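Alpha-ketoglutarate-dependent 2,4-dichlorophenoxyacetate dioxygenase (Bradyrhizobium diazoefficiens, PDB 5BKE) probably catalyses the 2-oxoglutarate-dependent oxidation of aryloxyalkanoate herbicides at a mononuclear metal centre, occupied here by manganese and the cosubstrate analogue N-oxalylglycine. Local coordinates at residues N136-M147 against Q261-D270. Numbering follows the deposited sequence.
Sequences NPTGGNTEFADM and QTMHRVRRYD. With MN (manganese (II) ion), chain N; OGA (N-oxalylglycine), chain O.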
ATOM      1  N   ASN C 136      43.263 -31.418  -3.531  1.00 38.09           N
ATOM      2  CA  ASN C 136      42.901 -32.579  -4.315  1.00 39.56           C
ATOM      3  C   ASN C 136      42.191 -32.088  -5.592  1.00 42.57           C
ATOM      4  O   ASN C 136      41.129 -31.464  -5.502  1.00 41.49           O
ATOM      5  CB  ASN C 136      42.005 -33.507  -3.488  1.00 39.73           C
ATOM      6  CG  ASN C 136      41.751 -34.850  -4.158  1.00 41.06           C
ATOM      7  OD1 ASN C 136      41.503 -34.936  -5.366  1.00 41.80           O
ATOM      8  ND2 ASN C 136      41.772 -35.911  -3.358  1.00 41.89           N
ATOM      9  N   PRO C 137      42.776 -32.363  -6.784  1.00 45.70           N
ATOM     10  CA  PRO C 137      42.190 -31.867  -8.036  1.00 45.32           C
ATOM     11  C   PRO C 137      41.013 -32.688  -8.592  1.00 45.41           C
ATOM     12  O   PRO C 137      40.416 -32.277  -9.584  1.00 48.21           O
ATOM     13  CB  PRO C 137      43.373 -31.897  -8.998  1.00 45.58           C
ATOM     14  CG  PRO C 137      44.193 -33.050  -8.533  1.00 45.94           C
ATOM     15  CD  PRO C 137      44.037 -33.098  -7.033  1.00 46.41           C
ATOM     16  N   THR C 138      40.687 -33.820  -7.967  1.00 46.20           N
ATOM     17  CA  THR C 138      39.580 -34.674  -8.419  1.00 47.56           C
ATOM     18  C   THR C 138      38.462 -34.671  -7.385  1.00 48.09           C
ATOM     19  O   THR C 138      38.341 -35.608  -6.572  1.00 49.68           O
ATOM     20  CB  THR C 138      40.035 -36.128  -8.744  1.00 49.44           C
ATOM     21  OG1 THR C 138      41.197 -36.099  -9.582  1.00 52.93           O
ATOM     22  CG2 THR C 138      38.925 -36.926  -9.461  1.00 48.23           C
ATOM     23  N   GLY C 139      37.656 -33.607  -7.424  1.00 45.18           N
ATOM     24  CA  GLY C 139      36.500 -33.458  -6.536  1.00 41.37           C
ATOM     25  C   GLY C 139      36.799 -32.747  -5.228  1.00 38.03           C
ATOM     26  O   GLY C 139      37.742 -31.942  -5.141  1.00 36.52           O
ATOM     27  N   GLY C 140      35.981 -33.040  -4.214  1.00 35.44           N
ATOM     28  CA  GLY C 140      36.130 -32.451  -2.882  1.00 32.62           C
ATOM     29  C   GLY C 140      35.846 -30.959  -2.770  1.00 30.90           C
ATOM     30  O   GLY C 140      36.512 -30.257  -2.001  1.00 30.87           O
ATOM     31  N   ASN C 141      34.870 -30.472  -3.543  1.00 28.84           N
ATOM     32  CA  ASN C 141      34.292 -29.140  -3.322  1.00 27.58           C
ATOM     33  C   ASN C 141      33.681 -29.106  -1.918  1.00 26.45           C
ATOM     34  O   ASN C 141      33.170 -30.124  -1.434  1.00 25.90           O
ATOM     35  CB  ASN C 141      33.180 -28.827  -4.337  1.00 26.53           C
ATOM     36  CG  ASN C 141      33.689 -28.564  -5.750  1.00 27.06           C
ATOM     37  OD1 ASN C 141      34.884 -28.385  -6.005  1.00 26.96           O
ATOM     38  ND2 ASN C 141      32.756 -28.525  -6.683  1.00 27.10           N
ATOM     39  N   THR C 142      33.736 -27.945  -1.273  1.00 25.80           N
ATOM     40  CA  THR C 142      33.033 -27.759  -0.006  1.00 26.45           C
ATOM     41  C   THR C 142      31.799 -26.887  -0.224  1.00 25.49           C
ATOM     42  O   THR C 142      31.888 -25.796  -0.782  1.00 24.97           O
ATOM     43  CB  THR C 142      33.958 -27.212   1.101  1.00 27.73           C
ATOM     44  OG1 THR C 142      35.113 -28.057   1.193  1.00 28.33           O
ATOM     45  CG2 THR C 142      33.235 -27.196   2.467  1.00 26.52           C
ATOM     46  N   GLU C 143      30.646 -27.399   0.198  1.00 25.07           N
ATOM     47  CA  GLU C 143      29.372 -26.715  -0.013  1.00 25.12           C
ATOM     48  C   GLU C 143      28.855 -26.189   1.320  1.00 25.25           C
ATOM     49  O   GLU C 143      29.045 -26.831   2.360  1.00 24.81           O
ATOM     50  CB  GLU C 143      28.349 -27.642  -0.684  1.00 24.44           C
ATOM     51  CG  GLU C 143      28.812 -28.163  -2.040  1.00 25.39           C
ATOM     52  CD  GLU C 143      27.778 -28.966  -2.810  1.00 25.77           C
ATOM     53  OE1 GLU C 143      26.724 -29.364  -2.250  1.00 27.54           O
ATOM     54  OE2 GLU C 143      28.045 -29.233  -3.998  1.00 25.61           O
ATOM     55  N   PHE C 144      28.222 -25.014   1.259  1.00 23.88           N
ATOM     56  CA  PHE C 144      27.669 -24.308   2.406  1.00 23.17           C
ATOM     57  C   PHE C 144      26.189 -23.991   2.173  1.00 23.91           C
ATOM     58  O   PHE C 144      25.784 -23.635   1.054  1.00 24.05           O
ATOM     59  CB  PHE C 144      28.458 -23.022   2.659  1.00 22.45           C
ATOM     60  CG  PHE C 144      29.914 -23.260   2.977  1.00 22.83           C
ATOM     61  CD1 PHE C 144      30.873 -23.367   1.950  1.00 22.98           C
ATOM     62  CD2 PHE C 144      30.335 -23.397   4.302  1.00 22.15           C
ATOM     63  CE1 PHE C 144      32.216 -23.607   2.248  1.00 23.34           C
ATOM     64  CE2 PHE C 144      31.671 -23.632   4.604  1.00 22.60           C
ATOM     65  CZ  PHE C 144      32.616 -23.743   3.583  1.00 23.34           C
ATOM     66  N   ALA C 145      25.392 -24.123   3.228  1.00 22.65           N
ATOM     67  CA  ALA C 145      23.971 -23.823   3.164  1.00 21.92           C
ATOM     68  C   ALA C 145      23.590 -22.811   4.246  1.00 21.84           C
ATOM     69  O   ALA C 145      24.040 -22.918   5.397  1.00 20.53           O
ATOM     70  CB  ALA C 145      23.157 -25.094   3.289  1.00 21.92           C
ATOM     71  N   ASP C 146      22.783 -21.826   3.853  1.00 20.96           N
ATOM     72  CA  ASP C 146      22.372 -20.731   4.722  1.00 21.58           C
ATOM     73  C   ASP C 146      21.111 -21.136   5.466  1.00 21.82           C
ATOM     74  O   ASP C 146      20.018 -21.140   4.889  1.00 22.15           O
ATOM     75  CB  ASP C 146      22.148 -19.446   3.908  1.00 21.85           C
ATOM     76  CG  ASP C 146      21.808 -18.231   4.774  1.00 22.75           C
ATOM     77  OD1 ASP C 146      21.289 -18.387   5.909  1.00 23.02           O
ATOM     78  OD2 ASP C 146      22.051 -17.096   4.302  1.00 22.73           O
ATOM     79  N   MET C 147      21.270 -21.445   6.753  1.00 21.20           N
ATOM     80  CA  MET C 147      20.168 -21.917   7.606  1.00 21.22           C
ATOM     81  C   MET C 147      19.118 -20.862   7.981  1.00 21.02           C
ATOM     82  O   MET C 147      17.990 -21.220   8.355  1.00 21.43           O
ATOM     83  CB  MET C 147      20.720 -22.599   8.866  1.00 21.25           C
ATOM     84  CG  MET C 147      21.465 -23.911   8.612  1.00 20.75           C
ATOM     85  SD  MET C 147      20.461 -25.201   7.836  1.00 22.99           S
ATOM     86  CE  MET C 147      21.140 -25.176   6.182  1.00 21.82           C
ATOM     87  N   GLN C 261      24.912 -20.589  12.074  1.00 20.15           N
ATOM     88  CA  GLN C 261      24.062 -20.096  10.978  1.00 20.70           C
ATOM     89  C   GLN C 261      24.068 -20.963   9.719  1.00 21.48           C
ATOM     90  O   GLN C 261      23.382 -20.619   8.744  1.00 21.05           O
ATOM     91  CB  GLN C 261      24.483 -18.674  10.572  1.00 20.57           C
ATOM     92  CG  GLN C 261      24.427 -17.656  11.692  1.00 21.39           C
ATOM     93  CD  GLN C 261      24.763 -16.269  11.219  1.00 21.55           C
ATOM     94  OE1 GLN C 261      23.872 -15.519  10.829  1.00 21.03           O
ATOM     95  NE2 GLN C 261      26.055 -15.911  11.249  1.00 20.75           N
ATOM     96  N   THR C 262      24.843 -22.055   9.726  1.00 21.26           N
ATOM     97  CA  THR C 262      25.119 -22.823   8.509  1.00 22.03           C
ATOM     98  C   THR C 262      25.170 -24.335   8.699  1.00 22.66           C
ATOM     99  O   THR C 262      25.302 -24.835   9.818  1.00 23.13           O
ATOM    100  CB  THR C 262      26.485 -22.452   7.877  1.00 23.10           C
ATOM    101  OG1 THR C 262      27.544 -22.770   8.796  1.00 24.23           O
ATOM    102  CG2 THR C 262      26.565 -20.981   7.454  1.00 22.26           C
ATOM    103  N   MET C 263      25.044 -25.047   7.578  1.00 21.94           N
ATOM    104  CA  MET C 263      25.574 -26.392   7.420  1.00 21.45           C
ATOM    105  C   MET C 263      26.622 -26.372   6.323  1.00 21.83           C
ATOM    106  O   MET C 263      26.681 -25.434   5.514  1.00 20.56           O
ATOM    107  CB  MET C 263      24.486 -27.390   7.043  1.00 21.97           C
ATOM    108  CG  MET C 263      23.620 -27.836   8.203  1.00 21.49           C
ATOM    109  SD  MET C 263      22.770 -29.372   7.860  1.00 21.72           S
ATOM    110  CE  MET C 263      21.790 -28.930   6.412  1.00 21.17           C
ATOM    111  N   HIS C 264      27.447 -27.414   6.299  1.00 21.47           N
ATOM    112  CA  HIS C 264      28.440 -27.596   5.251  1.00 22.06           C
ATOM    113  C   HIS C 264      28.705 -29.082   5.009  1.00 22.42           C
ATOM    114  O   HIS C 264      28.299 -29.942   5.817  1.00 22.41           O
ATOM    115  CB  HIS C 264      29.723 -26.816   5.563  1.00 21.56           C
ATOM    116  CG  HIS C 264      30.428 -27.295   6.782  1.00 22.80           C
ATOM    117  ND1 HIS C 264      30.041 -26.929   8.051  1.00 22.45           N
ATOM    118  CD2 HIS C 264      31.478 -28.135   6.932  1.00 22.10           C
ATOM    119  CE1 HIS C 264      30.818 -27.529   8.931  1.00 22.55           C
ATOM    120  NE2 HIS C 264      31.706 -28.254   8.277  1.00 22.56           N
ATOM    121  N   ARG C 265      29.342 -29.376   3.875  1.00 23.02           N
ATOM    122  CA  ARG C 265      29.730 -30.743   3.493  1.00 24.21           C
ATOM    123  C   ARG C 265      30.836 -30.715   2.437  1.00 25.67           C
ATOM    124  O   ARG C 265      31.010 -29.724   1.720  1.00 25.72           O
ATOM    125  CB  ARG C 265      28.526 -31.566   3.004  1.00 24.27           C
ATOM    126  CG  ARG C 265      27.937 -31.118   1.666  1.00 24.40           C
ATOM    127  CD  ARG C 265      27.053 -32.184   1.046  1.00 23.87           C
ATOM    128  NE  ARG C 265      26.450 -31.723  -0.214  1.00 23.23           N
ATOM    129  CZ  ARG C 265      25.549 -32.403  -0.920  1.00 22.61           C
ATOM    130  NH1 ARG C 265      25.098 -33.582  -0.498  1.00 21.58           N
ATOM    131  NH2 ARG C 265      25.083 -31.894  -2.055  1.00 22.69           N
ATOM    132  N   VAL C 266      31.587 -31.809   2.356  1.00 26.45           N
ATOM    133  CA  VAL C 266      32.570 -31.989   1.290  1.00 27.07           C
ATOM    134  C   VAL C 266      31.988 -32.999   0.292  1.00 27.59           C
ATOM    135  O   VAL C 266      31.347 -33.983   0.693  1.00 27.74           O
ATOM    136  CB  VAL C 266      33.976 -32.375   1.845  1.00 27.81           C
ATOM    137  CG1 VAL C 266      33.921 -33.622   2.729  1.00 27.32           C
ATOM    138  CG2 VAL C 266      35.008 -32.537   0.733  1.00 26.87           C
ATOM    139  N   ARG C 267      32.166 -32.724  -0.999  1.00 28.17           N
ATOM    140  CA  ARG C 267      31.722 -33.655  -2.054  1.00 30.19           C
ATOM    141  C   ARG C 267      32.759 -34.765  -2.274  1.00 31.81           C
ATOM    142  O   ARG C 267      33.938 -34.592  -1.944  1.00 29.67           O
ATOM    143  CB  ARG C 267      31.413 -32.913  -3.371  1.00 29.15           C
ATOM    144  CG  ARG C 267      30.342 -31.816  -3.287  1.00 28.86           C
ATOM    145  CD  ARG C 267      29.066 -32.263  -2.566  1.00 28.45           C
ATOM    146  NE  ARG C 267      28.350 -33.359  -3.234  1.00 29.07           N
ATOM    147  CZ  ARG C 267      27.506 -33.216  -4.262  1.00 29.15           C
ATOM    148  NH1 ARG C 267      26.908 -34.284  -4.780  1.00 27.55           N
ATOM    149  NH2 ARG C 267      27.249 -32.013  -4.776  1.00 28.83           N
ATOM    150  N   ARG C 268      32.306 -35.897  -2.819  1.00 35.82           N
ATOM    151  CA  ARG C 268      33.173 -37.048  -3.117  1.00 38.36           C
ATOM    152  C   ARG C 268      34.467 -36.638  -3.814  1.00 36.60           C
ATOM    153  O   ARG C 268      34.466 -35.789  -4.705  1.00 36.06           O
ATOM    154  CB  ARG C 268      32.422 -38.101  -3.940  1.00 43.60           C
ATOM    155  CG  ARG C 268      31.708 -39.157  -3.096  1.00 50.21           C
ATOM    156  CD  ARG C 268      30.798 -40.088  -3.907  1.00 55.12           C
ATOM    157  NE  ARG C 268      31.323 -40.442  -5.236  1.00 61.98           N
ATOM    158  CZ  ARG C 268      32.232 -41.390  -5.486  1.00 65.92           C
ATOM    159  NH1 ARG C 268      32.757 -42.123  -4.504  1.00 68.27           N
ATOM    160  NH2 ARG C 268      32.624 -41.605  -6.736  1.00 66.28           N
ATOM    161  N   TYR C 269      35.573 -37.201  -3.341  1.00 37.64           N
ATOM    162  CA  TYR C 269      36.886 -36.980  -3.933  1.00 36.88           C
ATOM    163  C   TYR C 269      37.653 -38.294  -4.062  1.00 36.18           C
ATOM    164  O   TYR C 269      37.318 -39.277  -3.398  1.00 34.78           O
ATOM    165  CB  TYR C 269      37.686 -35.907  -3.168  1.00 37.98           C
ATOM    166  CG  TYR C 269      37.971 -36.175  -1.694  1.00 39.83           C
ATOM    167  CD1 TYR C 269      37.081 -35.747  -0.696  1.00 39.48           C
ATOM    168  CD2 TYR C 269      39.154 -36.821  -1.289  1.00 40.43           C
ATOM    169  CE1 TYR C 269      37.344 -35.976   0.655  1.00 39.93           C
ATOM    170  CE2 TYR C 269      39.424 -37.055   0.060  1.00 40.55           C
ATOM    171  CZ  TYR C 269      38.517 -36.629   1.028  1.00 40.78           C
ATOM    172  OH  TYR C 269      38.783 -36.852   2.362  1.00 40.39           O
ATOM    173  N   ASP C 270      38.659 -38.292  -4.939  1.00 37.89           N
ATOM    174  CA  ASP C 270      39.537 -39.434  -5.206  1.00 38.62           C
ATOM    175  C   ASP C 270      40.441 -39.663  -4.009  1.00 37.85           C
ATOM    176  O   ASP C 270      41.310 -38.841  -3.720  1.00 39.30           O
ATOM    177  CB  ASP C 270      40.384 -39.140  -6.456  1.00 41.56           C
ATOM    178  CG  ASP C 270      41.104 -40.371  -7.016  1.00 42.07           C
ATOM    179  OD1 ASP C 270      41.302 -41.378  -6.306  1.00 42.35           O
ATOM    180  OD2 ASP C 270      41.486 -40.311  -8.199  1.00 44.04           O
TER
HETATM  181 MN    MN N 401      32.823 -29.910   9.263  1.00 21.18          MN
HETATM  182  C1  OGA O 402      35.424 -29.410   8.437  1.00 29.89           C
HETATM  183  C2  OGA O 402      34.831 -30.001   7.257  1.00 28.89           C
HETATM  184  C4  OGA O 402      35.111 -30.482   4.861  1.00 31.18           C
HETATM  185  C5  OGA O 402      36.281 -30.433   3.918  1.00 32.50           C
HETATM  186  O1  OGA O 402      34.663 -29.175   9.407  1.00 29.18           O
HETATM  187  O2  OGA O 402      36.642 -29.125   8.417  1.00 31.38           O
HETATM  188  O2' OGA O 402      33.767 -30.599   7.381  1.00 28.82           O
HETATM  189  O3  OGA O 402      37.316 -31.050   4.262  1.00 34.75           O
HETATM  190  N1  OGA O 402      35.466 -29.820   6.107  1.00 29.78           N
HETATM  191  O4  OGA O 402      36.175 -29.776   2.857  1.00 31.84           O
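The Asn-136 side chain crosses Tyr-269 at about a right angle at the C-terminal end of 261-270: its ND2 donates to Asp-270 O, which lies in the plane of the amide, at 3.0 Å and passes 3.5 Å from Tyr-269 CD2, the amide turned 69° from the ring. OD1 accepts from Thr-138 N in an Asx turn, holding both ends. Backbone bonds from Asp-270 N to Thr-138 O and from Gly-140 N to Arg-268 O continue the pairing through an irregular, glycine-containing stretch. Regular antiparallel pairing of strands 142-146 and 262-266 follows, one face carrying Thr-142, Phe-144, His-264 and Val-266, the other Glu-143, Ala-145, Met-263 and Arg-265. Thr-142 OG1 stands beside its backbone N (chi1 -53°) and donates to N-oxalylglycine O4 at 2.6 Å, while Val-266 CB packs 3.6 Å from that oxygen. Arg-275 and Arg-279 also bind the ligand. On the other face the Glu-143 carboxylate bridges two arginines, one oxygen to each. OE1 takes NE and NH2 of Arg-265 (3.1 and 3.0 Å) from one side of the carboxylate plane, whereas OE2 receives Arg-267 NH2 at 3.0 Å. Arg-267 NE lies over the centre of the Arg-265 guanidinium plane; Arg-265 also forms a salt bridge with Glu-236, and Arg-267 with Asp-233, both of the second subunit. Phe-144 returns to the ligand face, where CD2 leans on His-264 CB. The His-264 imidazole binds manganese through NE2 at 2.2 Å, completing the protein's metal ligands with His-115 and Asp-117. Past Asp-146, which caps the following helix, the methyl of Met-147 meets that of Met-263. One face thus presents a metal ligand and a carboxylate-binding hydroxyl, as expected of a TauD-type double-stranded beta-helix, while buried Glu-143 probably offsets two arginine charges at the subunit interface.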